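Local coordinates for protein projannalysin (Methanocaldococcus jannaschii, PDB 4JIX) that is the zymogen of a minigluzincin, a small soluble zinc metallopeptidase that, once activated, probably hydrolyses peptide bonds, at residues E7-I12 against E63-I68; K13-E18 against Y67-E72; E27-E32 against H71-F76; K34-K37 against A41-S44. The protein carries 1 engineered substitution. One frame throughout, in Å; residues are numbered along the deposited sequence.

In the fold
Contacts 1, 2 and 3 climb helix 62-78 in order: residues 7-12, 13-18 and 27-32 meet successive turns of it, 63-68, 67-72 and 71-76. The centres of contacts 1 and 2 lie about 8 Å apart, as do those of contacts 2 and 3, while contacts 1 and 3 are about 16 Å apart. Contact 4 is nested in the chain between the segments of the other three, about 12 Å from contact 3, centre to centre, and concerns the three-stranded sheet, whose strand 41-44 packs on the same helix through Ala41 and Phe43. The helix is the common backing of contacts 1 to 3 and carries zinc ligands His71 and His75 on its other side.

Contact 1. Residues E7-I12 against E63-I68; sequences ENKKDI and ELLHYI
Leu65, on helix 62-78, meets the chain leading into helix 12-22 through one methyl, CD1, which is approached by Ile12 and Lys9. Its side chain starts at a CB that already heads toward residues 7-12. CG follows, anti to the carbonyl carbon (chi1 -66°), and there the chain forks. Of the two branches CD1 does the touching: the CD1 methyl of Ile12 lies 4.2 Å from Leu65 CD1, a van der Waals contact of two methyl tips. From a well separated direction Lys9 NZ comes within 4.4 Å of Leu65 CD1, and no hydrogen bond links the two segments. Lys9 starts to one side of the helix and only its far end draws near, so the long flexible chain suits an exposed place where the ammonium can remain hydrated.

The branched Ile12 stands at the start of helix 12-22, with CG1 anti to its backbone N (chi1 -169°), and also packs on Val57 of helix 54-59. Leu65 in turn meets Val56, Phe60 and Ile15, which makes it a shared apolar point between three helices. Just before Ile12, Asp11 is the N-cap of helix 12-22, its OD1 accepting from the N of Lys13, while Lys10 links two helices by salt bridges to Glu62 and Glu18. Between these segments, then, the contact is slight, a methyl-methyl touch and a distant ammonium, and the stronger polar bonds lie beside it.

Contact 2. Residues K13-E18 against Y67-E72; sequences KDIVNE and YIILHE. With ZN (zinc ion), chain C.
Ile69 sends CG1 anti to its carbonyl carbon (chi1 -65°) and then stretches on at chi2 159°, which carries CD1 outward to Ile15 and Val16 of helix 12-22. Those two residues answer with differently placed methyls. On Ile15, CG2 is the branch anti to the backbone N (chi1 -58°), and it comes within 3.8 Å of Ile69 CD1; on Val16, CG2 beside the backbone N lies 3.9 Å from the same methyl. Val16 CG2 also approaches Ile69 CG2, at 4.1 Å. Both neighbours cross the isoleucine at about a right angle, and beta-branched chains, with few torsions to freeze, suit such buried methyl-to-methyl packing. Leu50 and Leu52 of strand 49-53 add further apolar contact to Ile69.

Helix 62-78 carries the HExxH sequence and is probably the active-site helix, as in other zinc-dependent peptidases of this kind; it is two-sided. Two residues beyond Ile69, His71 begins that sequence and leaves the helix on the side turned from Val16. Its NE2 binds the zinc ion at 2.1 Å, and a water sits 2.2 Å from the metal. His75 and His83 are further ligands, and Ile112 of the second subunit packs on His71 and Glu72.

Contact 3. Residues E27-E32 against H71-F76; sequences ESINIE and HELIHF. With ZN (zinc ion), chain C.
Apolar packing joins Ile29 and Glu27 to Phe76 and Leu73. Ile29 CG2 comes to 3.6 Å from CE1 of the Phe76 ring, while the other branch, which chi1 of 63° sets between the backbone N and the carbonyl carbon, ends with CD1 at 4.1 Å from Leu73 CD2. One beta-branched residue can therefore serve two partners about a helix turn apart. Glu27 contributes its aliphatic part: CB is 3.6 Å from Phe76 CZ, and the chain runs on extended, crossing the ring obliquely and bringing OE1 to 3.6 Å from Phe76 CZ, the carboxylate plane 29° from the ring plane.

Charge enters through Lys79, which forms a salt bridge with Glu27 OE1 and a cation-pi contact with Phe76, so the aromatic ring and the carboxylate share one ammonium. An alanine in place of Phe76 would probably leave Ile29 and the CB of Glu27 facing a gap and deprive Lys79 of its aromatic partner.

Metal bonding occupies the other side of the helix. His75 NE2 binds the zinc ion at 2.1 Å, and its ND1 hydrogen-bonds to Ser80 O, which steadies the ring's rotation. Here is the HExxH helix of zinc peptidases, supplying two histidines one turn apart, with the downstream His83 completing the protein ligands.

Contact 4. Residues K34-K37 against A41-S44; sequences KPMK and ASFS. With SO4 (sulfate ion), chain F; SO4 (sulfate ion), chain E.
Ala41 opens strand 41-44 with its carbonyl carbon 4.3 Å from Met36 CE, while its own CB points away from residues 34-37 and packs on Ile68 and Glu72 of helix 62-78. A small side chain suits a strand lying so close to that helix. Next comes Ser42, whose CB is directed toward Met36; its OG lies 3.7 Å from Met36 CE, a van der Waals touch. The methionine reaches there by a bend at its end, chi3 76°, and on the way packs over Arg51 and Asn53 of strand 49-53, the strand between 30-34 and 41-44 in the sheet. Phe43 turns to the helix side again and meets the ring of Phe76. Ser44 ends the strand: its OG donates to O2 of one sulfate ion at 2.8 Å and is also hydrogen-bonded to the N of Thr47.

A second sulfate sits against residues 34-37. Lys37 N points nearly straight at its O4, 2.8 Å away with an angle of 169° at the hydrogen, and makes a weak bond to O2. Lys34 NZ donates to O1 of this ion, again at 2.8 Å, and weakly to Pro35 O. Both ions probably come from the crystallisation liquor. Directly between the segments there is thus just the flexible methionine tip laid on the strand; the sulfate bonds of Lys34 NZ, Lys37 N and Ser44 OG do not join them.

Contact 1. Residues E7-I12 against E63-I68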
loop_
_atom_site.group_PDB
_atom_site.type_symbol
_atom_site.label_atom_id
_atom_site.label_comp_id
_atom_site.label_asym_id
_atom_site.label_seq_id
_atom_site.Cartn_x
_atom_site.Cartn_y
_atom_site.Cartn_z
ATOM N N GLU A 7 -12.915 5.580 18.703
ATOM C CA GLU A 7 -12.556 4.583 19.713
ATOM C C GLU A 7 -11.048 4.530 19.989
ATOM O O GLU A 7 -10.240 4.730 19.072
ATOM C CB GLU A 7 -13.041 3.198 19.272
ATOM C CG GLU A 7 -14.091 2.602 20.195
ATOM C CD GLU A 7 -14.194 1.087 20.187
ATOM O OE1 GLU A 7 -13.924 0.464 19.133
ATOM O OE2 GLU A 7 -14.571 0.523 21.240
ATOM N N ASN A 8 -10.689 4.257 21.264
ATOM C CA ASN A 8 -9.315 4.145 21.765
ATOM C C ASN A 8 -8.480 3.211 20.899
ATOM O O ASN A 8 -8.870 2.060 20.673
ATOM C CB ASN A 8 -9.306 3.649 23.215
ATOM C CG ASN A 8 -8.993 4.701 24.255
ATOM O OD1 ASN A 8 -8.299 5.697 24.003
ATOM N ND2 ASN A 8 -9.456 4.468 25.475
ATOM N N LYS A 9 -7.356 3.731 20.376
ATOM C CA LYS A 9 -6.450 2.966 19.530
ATOM C C LYS A 9 -5.809 1.858 20.370
ATOM O O LYS A 9 -5.285 2.125 21.460
ATOM C CB LYS A 9 -5.388 3.883 18.882
ATOM C CG LYS A 9 -5.260 3.721 17.364
ATOM C CD LYS A 9 -4.700 4.981 16.672
ATOM C CE LYS A 9 -3.368 4.777 15.968
ATOM N NZ LYS A 9 -3.485 4.021 14.686
ATOM N N LYS A 10 -5.957 0.604 19.904
ATOM C CA LYS A 10 -5.371 -0.581 20.530
ATOM C C LYS A 10 -3.857 -0.460 20.426
ATOM O O LYS A 10 -3.360 -0.042 19.378
ATOM C CB LYS A 10 -5.875 -1.869 19.839
ATOM C CG LYS A 10 -5.538 -3.157 20.599
ATOM C CD LYS A 10 -6.055 -4.418 19.904
ATOM C CE LYS A 10 -7.481 -4.769 20.273
ATOM N NZ LYS A 10 -8.062 -5.776 19.344
ATOM N N ASP A 11 -3.134 -0.765 21.508
ATOM C CA ASP A 11 -1.672 -0.715 21.518
ATOM C C ASP A 11 -1.132 -1.710 20.501
ATOM O O ASP A 11 -1.668 -2.816 20.374
ATOM C CB ASP A 11 -1.119 -1.014 22.911
ATOM C CG ASP A 11 0.302 -0.529 23.113
ATOM O OD1 ASP A 11 1.237 -1.180 22.583
ATOM O OD2 ASP A 11 0.486 0.478 23.835
ATOM N N ILE A 12 -0.105 -1.300 19.745
ATOM C CA ILE A 12 0.505 -2.115 18.699
ATOM C C ILE A 12 0.935 -3.495 19.247
ATOM O O ILE A 12 0.683 -4.495 18.584
ATOM C CB ILE A 12 1.669 -1.359 17.989
ATOM C CG1 ILE A 12 2.140 -2.085 16.716
ATOM C CG2 ILE A 12 2.821 -0.968 18.933
ATOM C CD1 ILE A 12 1.077 -2.033 15.543
ATOM N N GLU A 63 -7.742 -2.365 11.631
ATOM C CA GLU A 63 -7.997 -3.348 10.584
ATOM C C GLU A 63 -6.781 -3.476 9.627
ATOM O O GLU A 63 -6.385 -4.603 9.305
ATOM C CB GLU A 63 -9.255 -2.976 9.789
ATOM C CG GLU A 63 -9.436 -3.837 8.543
ATOM C CD GLU A 63 -10.548 -3.421 7.607
ATOM O OE1 GLU A 63 -11.472 -4.238 7.403
ATOM O OE2 GLU A 63 -10.504 -2.285 7.080
ATOM N N LEU A 64 -6.180 -2.335 9.203
ATOM C CA LEU A 64 -5.024 -2.385 8.290
ATOM C C LEU A 64 -3.794 -2.896 9.003
ATOM O O LEU A 64 -3.068 -3.705 8.437
ATOM C CB LEU A 64 -4.726 -1.020 7.624
ATOM C CG LEU A 64 -5.896 -0.266 6.962
ATOM C CD1 LEU A 64 -5.381 0.923 6.168
ATOM C CD2 LEU A 64 -6.742 -1.182 6.049
ATOM N N LEU A 65 -3.568 -2.465 10.247
ATOM C CA LEU A 65 -2.403 -2.918 11.030
ATOM C C LEU A 65 -2.464 -4.421 11.298
ATOM O O LEU A 65 -1.446 -5.092 11.196
ATOM C CB LEU A 65 -2.292 -2.153 12.365
ATOM C CG LEU A 65 -1.990 -0.653 12.256
ATOM C CD1 LEU A 65 -2.063 0.013 13.621
ATOM C CD2 LEU A 65 -0.617 -0.391 11.594
ATOM N N HIS A 66 -3.663 -4.939 11.645
ATOM C CA HIS A 66 -3.894 -6.363 11.899
ATOM C C HIS A 66 -3.545 -7.200 10.653
ATOM O O HIS A 66 -2.873 -8.219 10.772
ATOM C CB HIS A 66 -5.364 -6.603 12.315
ATOM C CG HIS A 66 -5.733 -8.054 12.410
ATOM N ND1 HIS A 66 -6.234 -8.746 11.319
ATOM C CD2 HIS A 66 -5.647 -8.902 13.461
ATOM C CE1 HIS A 66 -6.451 -9.980 11.744
ATOM N NE2 HIS A 66 -6.102 -10.125 13.022
ATOM N N TYR A 67 -4.026 -6.772 9.479
ATOM C CA TYR A 67 -3.802 -7.471 8.210
ATOM C C TYR A 67 -2.309 -7.542 7.854
ATOM O O TYR A 67 -1.841 -8.588 7.388
ATOM C CB TYR A 67 -4.568 -6.777 7.059
ATOM C CG TYR A 67 -4.504 -7.560 5.759
ATOM C CD1 TYR A 67 -5.430 -8.566 5.480
ATOM C CD2 TYR A 67 -3.488 -7.329 4.830
ATOM C CE1 TYR A 67 -5.352 -9.318 4.307
ATOM C CE2 TYR A 67 -3.403 -8.073 3.650
ATOM C CZ TYR A 67 -4.344 -9.059 3.392
ATOM O OH TYR A 67 -4.265 -9.808 2.241
ATOM N N ILE A 68 -1.590 -6.417 8.034
ATOM C CA ILE A 68 -0.162 -6.263 7.731
ATOM C C ILE A 68 0.657 -7.207 8.638
ATOM O O ILE A 68 1.515 -7.933 8.141
ATOM C CB ILE A 68 0.252 -4.766 7.909
ATOM C CG1 ILE A 68 -0.288 -3.879 6.752
ATOM C CG2 ILE A 68 1.767 -4.596 8.064
ATOM C CD1 ILE A 68 -0.304 -2.315 7.124
#

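Contact 2. Residues K13-E18 against Y67-E72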
loop_
_atom_site.group_PDB
_atom_site.type_symbol
_atom_site.label_atom_id
_atom_site.label_comp_id
_atom_site.label_asym_id
_atom_site.label_seq_id
_atom_site.Cartn_x
_atom_site.Cartn_y
_atom_site.Cartn_z
ATOM N N LYS A 13 1.487 -3.549 20.476
ATOM C CA LYS A 13 1.918 -4.795 21.123
ATOM C C LYS A 13 0.728 -5.742 21.341
ATOM O O LYS A 13 0.878 -6.948 21.159
ATOM C CB LYS A 13 2.648 -4.519 22.455
ATOM C CG LYS A 13 3.735 -3.428 22.403
ATOM C CD LYS A 13 4.933 -3.745 21.484
ATOM C CE LYS A 13 5.666 -2.489 21.069
ATOM N NZ LYS A 13 7.003 -2.786 20.493
ATOM N N ASP A 14 -0.462 -5.193 21.670
ATOM C CA ASP A 14 -1.686 -5.978 21.861
ATOM C C ASP A 14 -2.170 -6.578 20.540
ATOM O O ASP A 14 -2.641 -7.720 20.541
ATOM C CB ASP A 14 -2.802 -5.133 22.500
ATOM C CG ASP A 14 -2.524 -4.652 23.916
ATOM O OD1 ASP A 14 -3.186 -3.680 24.353
ATOM O OD2 ASP A 14 -1.684 -5.276 24.606
ATOM N N ILE A 15 -2.060 -5.821 19.416
ATOM C CA ILE A 15 -2.448 -6.316 18.096
ATOM C C ILE A 15 -1.542 -7.517 17.739
ATOM O O ILE A 15 -2.041 -8.563 17.305
ATOM C CB ILE A 15 -2.405 -5.210 16.992
ATOM C CG1 ILE A 15 -3.336 -4.005 17.344
ATOM C CG2 ILE A 15 -2.751 -5.804 15.615
ATOM C CD1 ILE A 15 -3.157 -2.723 16.428
ATOM N N VAL A 16 -0.216 -7.360 17.932
ATOM C CA VAL A 16 0.778 -8.408 17.657
ATOM C C VAL A 16 0.478 -9.662 18.503
ATOM O O VAL A 16 0.387 -10.753 17.938
ATOM C CB VAL A 16 2.244 -7.920 17.856
ATOM C CG1 VAL A 16 3.241 -9.063 17.645
ATOM C CG2 VAL A 16 2.570 -6.763 16.912
ATOM N N ASN A 17 0.293 -9.503 19.833
ATOM C CA ASN A 17 0.067 -10.626 20.748
ATOM C C ASN A 17 -1.208 -11.409 20.418
ATOM O O ASN A 17 -1.184 -12.634 20.488
ATOM C CB ASN A 17 0.069 -10.164 22.215
ATOM C CG ASN A 17 1.453 -9.754 22.670
ATOM O OD1 ASN A 17 2.460 -10.090 22.055
ATOM N ND2 ASN A 17 1.545 -8.995 23.735
ATOM N N GLU A 18 -2.283 -10.719 20.004
ATOM C CA GLU A 18 -3.548 -11.347 19.620
ATOM C C GLU A 18 -3.362 -12.260 18.391
ATOM O O GLU A 18 -3.941 -13.344 18.339
ATOM C CB GLU A 18 -4.611 -10.273 19.339
ATOM C CG GLU A 18 -5.270 -9.737 20.602
ATOM C CD GLU A 18 -6.137 -8.496 20.459
ATOM O OE1 GLU A 18 -6.330 -8.019 19.317
ATOM O OE2 GLU A 18 -6.622 -7.997 21.502
ATOM N N TYR A 67 -4.026 -6.772 9.479
ATOM C CA TYR A 67 -3.802 -7.471 8.210
ATOM C C TYR A 67 -2.309 -7.542 7.854
ATOM O O TYR A 67 -1.841 -8.588 7.388
ATOM C CB TYR A 67 -4.568 -6.777 7.059
ATOM C CG TYR A 67 -4.504 -7.560 5.759
ATOM C CD1 TYR A 67 -5.430 -8.566 5.480
ATOM C CD2 TYR A 67 -3.488 -7.329 4.830
ATOM C CE1 TYR A 67 -5.352 -9.318 4.307
ATOM C CE2 TYR A 67 -3.403 -8.073 3.650
ATOM C CZ TYR A 67 -4.344 -9.059 3.392
ATOM O OH TYR A 67 -4.265 -9.808 2.241
ATOM N N ILE A 68 -1.590 -6.417 8.034
ATOM C CA ILE A 68 -0.162 -6.263 7.731
ATOM C C ILE A 68 0.657 -7.207 8.638
ATOM O O ILE A 68 1.515 -7.933 8.141
ATOM C CB ILE A 68 0.252 -4.766 7.909
ATOM C CG1 ILE A 68 -0.288 -3.879 6.752
ATOM C CG2 ILE A 68 1.767 -4.596 8.064
ATOM C CD1 ILE A 68 -0.304 -2.315 7.124
ATOM N N ILE A 69 0.392 -7.171 9.956
ATOM C CA ILE A 69 1.088 -8.003 10.944
ATOM C C ILE A 69 0.761 -9.476 10.682
ATOM O O ILE A 69 1.668 -10.307 10.749
ATOM C CB ILE A 69 0.748 -7.571 12.398
ATOM C CG1 ILE A 69 1.271 -6.142 12.691
ATOM C CG2 ILE A 69 1.313 -8.574 13.430
ATOM C CD1 ILE A 69 0.564 -5.428 13.892
ATOM N N LEU A 70 -0.528 -9.798 10.401
ATOM C CA LEU A 70 -0.975 -11.156 10.071
ATOM C C LEU A 70 -0.177 -11.700 8.886
ATOM O O LEU A 70 0.259 -12.846 8.934
ATOM C CB LEU A 70 -2.479 -11.186 9.743
ATOM C CG LEU A 70 -3.104 -12.550 9.380
ATOM C CD1 LEU A 70 -3.108 -13.542 10.577
ATOM C CD2 LEU A 70 -4.525 -12.376 8.831
ATOM N N HIS A 71 0.026 -10.884 7.843
ATOM C CA HIS A 71 0.811 -11.305 6.675
ATOM C C HIS A 71 2.220 -11.766 7.103
ATOM O O HIS A 71 2.640 -12.861 6.743
ATOM C CB HIS A 71 0.928 -10.169 5.625
ATOM C CG HIS A 71 1.659 -10.597 4.379
ATOM N ND1 HIS A 71 0.979 -11.001 3.245
ATOM C CD2 HIS A 71 2.989 -10.710 4.155
ATOM C CE1 HIS A 71 1.911 -11.308 2.351
ATOM N NE2 HIS A 71 3.142 -11.185 2.868
ATOM N N GLU A 72 2.940 -10.929 7.857
ATOM C CA GLU A 72 4.313 -11.269 8.276
ATOM C C GLU A 72 4.382 -12.505 9.163
ATOM O O GLU A 72 5.341 -13.278 9.079
ATOM C CB GLU A 72 4.950 -10.109 9.056
ATOM C CG GLU A 72 4.832 -8.752 8.389
ATOM C CD GLU A 72 5.456 -8.664 7.019
ATOM O OE1 GLU A 72 6.309 -9.515 6.684
ATOM O OE2 GLU A 72 5.048 -7.764 6.256
HETATM ZN ZN ZN C . 4.919 -11.851 2.010
HETATM O O HOH W 1 4.877 -10.150 0.644
#

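Contact 3. Residues E27-E32 against H71-F76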
loop_
_atom_site.group_PDB
_atom_site.type_symbol
_atom_site.label_atom_id
_atom_site.label_comp_id
_atom_site.label_asym_id
_atom_site.label_seq_id
_atom_site.Cartn_x
_atom_site.Cartn_y
_atom_site.Cartn_z
ATOM N N GLU A 27 6.887 -19.029 19.653
ATOM C CA GLU A 27 8.276 -18.615 19.545
ATOM C C GLU A 27 8.326 -17.141 19.869
ATOM O O GLU A 27 7.428 -16.397 19.472
ATOM C CB GLU A 27 8.848 -18.893 18.142
ATOM C CG GLU A 27 9.246 -20.340 17.941
ATOM C CD GLU A 27 9.667 -20.614 16.516
ATOM O OE1 GLU A 27 8.776 -20.768 15.649
ATOM O OE2 GLU A 27 10.891 -20.605 16.255
ATOM N N SER A 28 9.359 -16.721 20.590
ATOM C CA SER A 28 9.556 -15.322 20.960
ATOM C C SER A 28 9.923 -14.479 19.729
ATOM O O SER A 28 10.619 -14.964 18.838
ATOM C CB SER A 28 10.670 -15.224 22.003
ATOM O OG SER A 28 10.324 -14.376 23.080
ATOM N N ILE A 29 9.432 -13.236 19.657
ATOM C CA ILE A 29 9.795 -12.336 18.556
ATOM C C ILE A 29 10.184 -10.967 19.120
ATOM O O ILE A 29 9.833 -10.621 20.256
ATOM C CB ILE A 29 8.706 -12.192 17.448
ATOM C CG1 ILE A 29 7.389 -11.577 17.982
ATOM C CG2 ILE A 29 8.474 -13.496 16.694
ATOM C CD1 ILE A 29 6.526 -10.845 16.884
ATOM N N ASN A 30 10.920 -10.205 18.323
ATOM C CA ASN A 30 11.272 -8.829 18.628
ATOM C C ASN A 30 10.373 -7.949 17.787
ATOM O O ASN A 30 10.060 -8.314 16.654
ATOM C CB ASN A 30 12.757 -8.562 18.336
ATOM C CG ASN A 30 13.664 -9.429 19.163
ATOM O OD1 ASN A 30 13.684 -9.344 20.394
ATOM N ND2 ASN A 30 14.393 -10.321 18.505
ATOM N N ILE A 31 9.924 -6.820 18.336
ATOM C CA ILE A 31 9.090 -5.865 17.602
ATOM C C ILE A 31 9.870 -4.561 17.490
ATOM O O ILE A 31 10.265 -3.997 18.512
ATOM C CB ILE A 31 7.693 -5.646 18.249
ATOM C CG1 ILE A 31 6.960 -6.979 18.506
ATOM C CG2 ILE A 31 6.840 -4.682 17.396
ATOM C CD1 ILE A 31 5.882 -6.891 19.561
ATOM N N GLU A 32 10.111 -4.099 16.254
ATOM C CA GLU A 32 10.825 -2.849 15.996
ATOM C C GLU A 32 9.924 -1.892 15.225
ATOM O O GLU A 32 9.543 -2.190 14.095
ATOM C CB GLU A 32 12.124 -3.096 15.207
ATOM C CG GLU A 32 13.308 -3.553 16.029
ATOM C CD GLU A 32 14.625 -3.585 15.271
ATOM O OE1 GLU A 32 14.668 -3.134 14.103
ATOM O OE2 GLU A 32 15.624 -4.057 15.858
ATOM N N HIS A 71 0.026 -10.884 7.843
ATOM C CA HIS A 71 0.811 -11.305 6.675
ATOM C C HIS A 71 2.220 -11.766 7.103
ATOM O O HIS A 71 2.640 -12.861 6.743
ATOM C CB HIS A 71 0.928 -10.169 5.625
ATOM C CG HIS A 71 1.659 -10.597 4.379
ATOM N ND1 HIS A 71 0.979 -11.001 3.245
ATOM C CD2 HIS A 71 2.989 -10.710 4.155
ATOM C CE1 HIS A 71 1.911 -11.308 2.351
ATOM N NE2 HIS A 71 3.142 -11.185 2.868
ATOM N N GLU A 72 2.940 -10.929 7.857
ATOM C CA GLU A 72 4.313 -11.269 8.276
ATOM C C GLU A 72 4.382 -12.505 9.163
ATOM O O GLU A 72 5.341 -13.278 9.079
ATOM C CB GLU A 72 4.950 -10.109 9.056
ATOM C CG GLU A 72 4.832 -8.752 8.389
ATOM C CD GLU A 72 5.456 -8.664 7.019
ATOM O OE1 GLU A 72 6.309 -9.515 6.684
ATOM O OE2 GLU A 72 5.048 -7.764 6.256
ATOM N N LEU A 73 3.407 -12.633 10.073
ATOM C CA LEU A 73 3.429 -13.704 11.046
ATOM C C LEU A 73 2.973 -15.030 10.445
ATOM O O LEU A 73 3.424 -16.064 10.929
ATOM C CB LEU A 73 2.669 -13.320 12.329
ATOM C CG LEU A 73 3.331 -12.172 13.151
ATOM C CD1 LEU A 73 2.583 -11.906 14.440
ATOM C CD2 LEU A 73 4.827 -12.469 13.474
ATOM N N ILE A 74 2.185 -15.017 9.348
ATOM C CA ILE A 74 1.847 -16.258 8.636
ATOM C C ILE A 74 3.161 -16.835 8.064
ATOM O O ILE A 74 3.426 -18.019 8.264
ATOM C CB ILE A 74 0.742 -16.082 7.552
ATOM C CG1 ILE A 74 -0.636 -15.853 8.227
ATOM C CG2 ILE A 74 0.679 -17.323 6.605
ATOM C CD1 ILE A 74 -1.700 -15.335 7.264
ATOM N N HIS A 75 4.017 -15.976 7.448
ATOM C CA HIS A 75 5.329 -16.390 6.934
ATOM C C HIS A 75 6.140 -17.069 8.049
ATOM O O HIS A 75 6.721 -18.126 7.829
ATOM C CB HIS A 75 6.133 -15.186 6.397
ATOM C CG HIS A 75 5.699 -14.687 5.060
ATOM N ND1 HIS A 75 5.744 -15.494 3.938
ATOM C CD2 HIS A 75 5.264 -13.459 4.700
ATOM C CE1 HIS A 75 5.336 -14.737 2.935
ATOM N NE2 HIS A 75 5.035 -13.507 3.345
ATOM N N PHE A 76 6.175 -16.448 9.237
ATOM C CA PHE A 76 6.916 -16.984 10.365
ATOM C C PHE A 76 6.336 -18.336 10.787
ATOM O O PHE A 76 7.104 -19.277 11.011
ATOM C CB PHE A 76 6.935 -15.992 11.545
ATOM C CG PHE A 76 7.738 -16.452 12.748
ATOM C CD1 PHE A 76 7.252 -16.269 14.041
ATOM C CD2 PHE A 76 9.003 -17.026 12.590
ATOM C CE1 PHE A 76 8.006 -16.664 15.152
ATOM C CE2 PHE A 76 9.758 -17.414 13.701
ATOM C CZ PHE A 76 9.248 -17.243 14.974
HETATM ZN ZN ZN C . 4.919 -11.851 2.010
HETATM O O HOH W 1 4.877 -10.150 0.644
#

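Contact 4. Residues K34-K37 against A41-S44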
loop_
_atom_site.group_PDB
_atom_site.type_symbol
_atom_site.label_atom_id
_atom_site.label_comp_id
_atom_site.label_asym_id
_atom_site.label_seq_id
_atom_site.Cartn_x
_atom_site.Cartn_y
_atom_site.Cartn_z
ATOM N N LYS A 34 10.056 1.582 13.668
ATOM C CA LYS A 34 11.022 2.603 13.275
ATOM C C LYS A 34 10.694 3.195 11.894
ATOM O O LYS A 34 9.955 2.566 11.129
ATOM C CB LYS A 34 12.453 2.010 13.288
ATOM C CG LYS A 34 12.686 0.863 12.303
ATOM C CD LYS A 34 14.162 0.474 12.212
ATOM C CE LYS A 34 14.485 -0.234 10.915
ATOM N NZ LYS A 34 14.527 0.709 9.760
ATOM N N PRO A 35 11.230 4.397 11.539
ATOM C CA PRO A 35 10.998 4.904 10.182
ATOM C C PRO A 35 11.657 3.942 9.198
ATOM O O PRO A 35 12.765 3.473 9.445
ATOM C CB PRO A 35 11.652 6.297 10.192
ATOM C CG PRO A 35 11.927 6.612 11.637
ATOM C CD PRO A 35 12.140 5.288 12.291
ATOM N N MET A 36 10.913 3.522 8.189
ATOM C CA MET A 36 11.382 2.594 7.160
ATOM C C MET A 36 11.139 3.254 5.812
ATOM O O MET A 36 10.035 3.734 5.561
ATOM C CB MET A 36 10.662 1.234 7.250
ATOM C CG MET A 36 10.923 0.441 8.529
ATOM S SD MET A 36 9.738 -0.936 8.710
ATOM C CE MET A 36 10.409 -2.107 7.531
ATOM N N LYS A 37 12.167 3.304 4.966
ATOM C CA LYS A 37 12.131 3.939 3.650
ATOM C C LYS A 37 11.669 2.981 2.554
ATOM O O LYS A 37 11.054 3.419 1.581
ATOM C CB LYS A 37 13.554 4.457 3.322
ATOM C CG LYS A 37 13.777 5.088 1.948
ATOM C CD LYS A 37 15.266 5.343 1.710
ATOM C CE LYS A 37 15.585 5.679 0.274
ATOM N NZ LYS A 37 17.047 5.858 0.063
ATOM N N ALA A 41 6.335 -2.934 6.318
ATOM C CA ALA A 41 6.525 -4.049 7.246
ATOM C C ALA A 41 7.438 -5.120 6.667
ATOM O O ALA A 41 7.484 -5.335 5.457
ATOM C CB ALA A 41 5.188 -4.667 7.638
ATOM N N SER A 42 8.160 -5.809 7.551
ATOM C CA SER A 42 9.042 -6.909 7.170
ATOM C C SER A 42 9.215 -7.846 8.361
ATOM O O SER A 42 8.851 -7.514 9.488
ATOM C CB SER A 42 10.402 -6.401 6.680
ATOM O OG SER A 42 11.062 -5.694 7.712
ATOM N N PHE A 43 9.755 -9.015 8.097
ATOM C CA PHE A 43 10.031 -9.998 9.126
ATOM C C PHE A 43 11.361 -10.625 8.815
ATOM O O PHE A 43 11.566 -11.112 7.699
ATOM C CB PHE A 43 8.924 -11.063 9.229
ATOM C CG PHE A 43 9.167 -11.988 10.392
ATOM C CD1 PHE A 43 8.788 -11.625 11.680
ATOM C CD2 PHE A 43 9.861 -13.185 10.220
ATOM C CE1 PHE A 43 9.069 -12.454 12.769
ATOM C CE2 PHE A 43 10.151 -14.006 11.313
ATOM C CZ PHE A 43 9.756 -13.634 12.578
ATOM N N SER A 44 12.258 -10.646 9.806
ATOM C CA SER A 44 13.551 -11.268 9.624
ATOM C C SER A 44 13.581 -12.608 10.343
ATOM O O SER A 44 13.438 -12.634 11.556
ATOM C CB SER A 44 14.667 -10.352 10.126
ATOM O OG SER A 44 15.872 -11.086 10.300
HETATM S S SO4 F . 14.674 0.951 5.651
HETATM O O1 SO4 F . 14.806 0.426 7.009
HETATM O O2 SO4 F . 13.400 0.510 5.079
HETATM O O3 SO4 F . 15.763 0.454 4.806
HETATM O O4 SO4 F . 14.734 2.410 5.705
HETATM S S SO4 E . 18.242 -8.427 10.551
HETATM O O1 SO4 E . 17.300 -8.352 11.669
HETATM O O2 SO4 E . 18.289 -9.793 10.032
HETATM O O3 SO4 E . 17.803 -7.527 9.490
HETATM O O4 SO4 E . 19.574 -8.021 11.000
#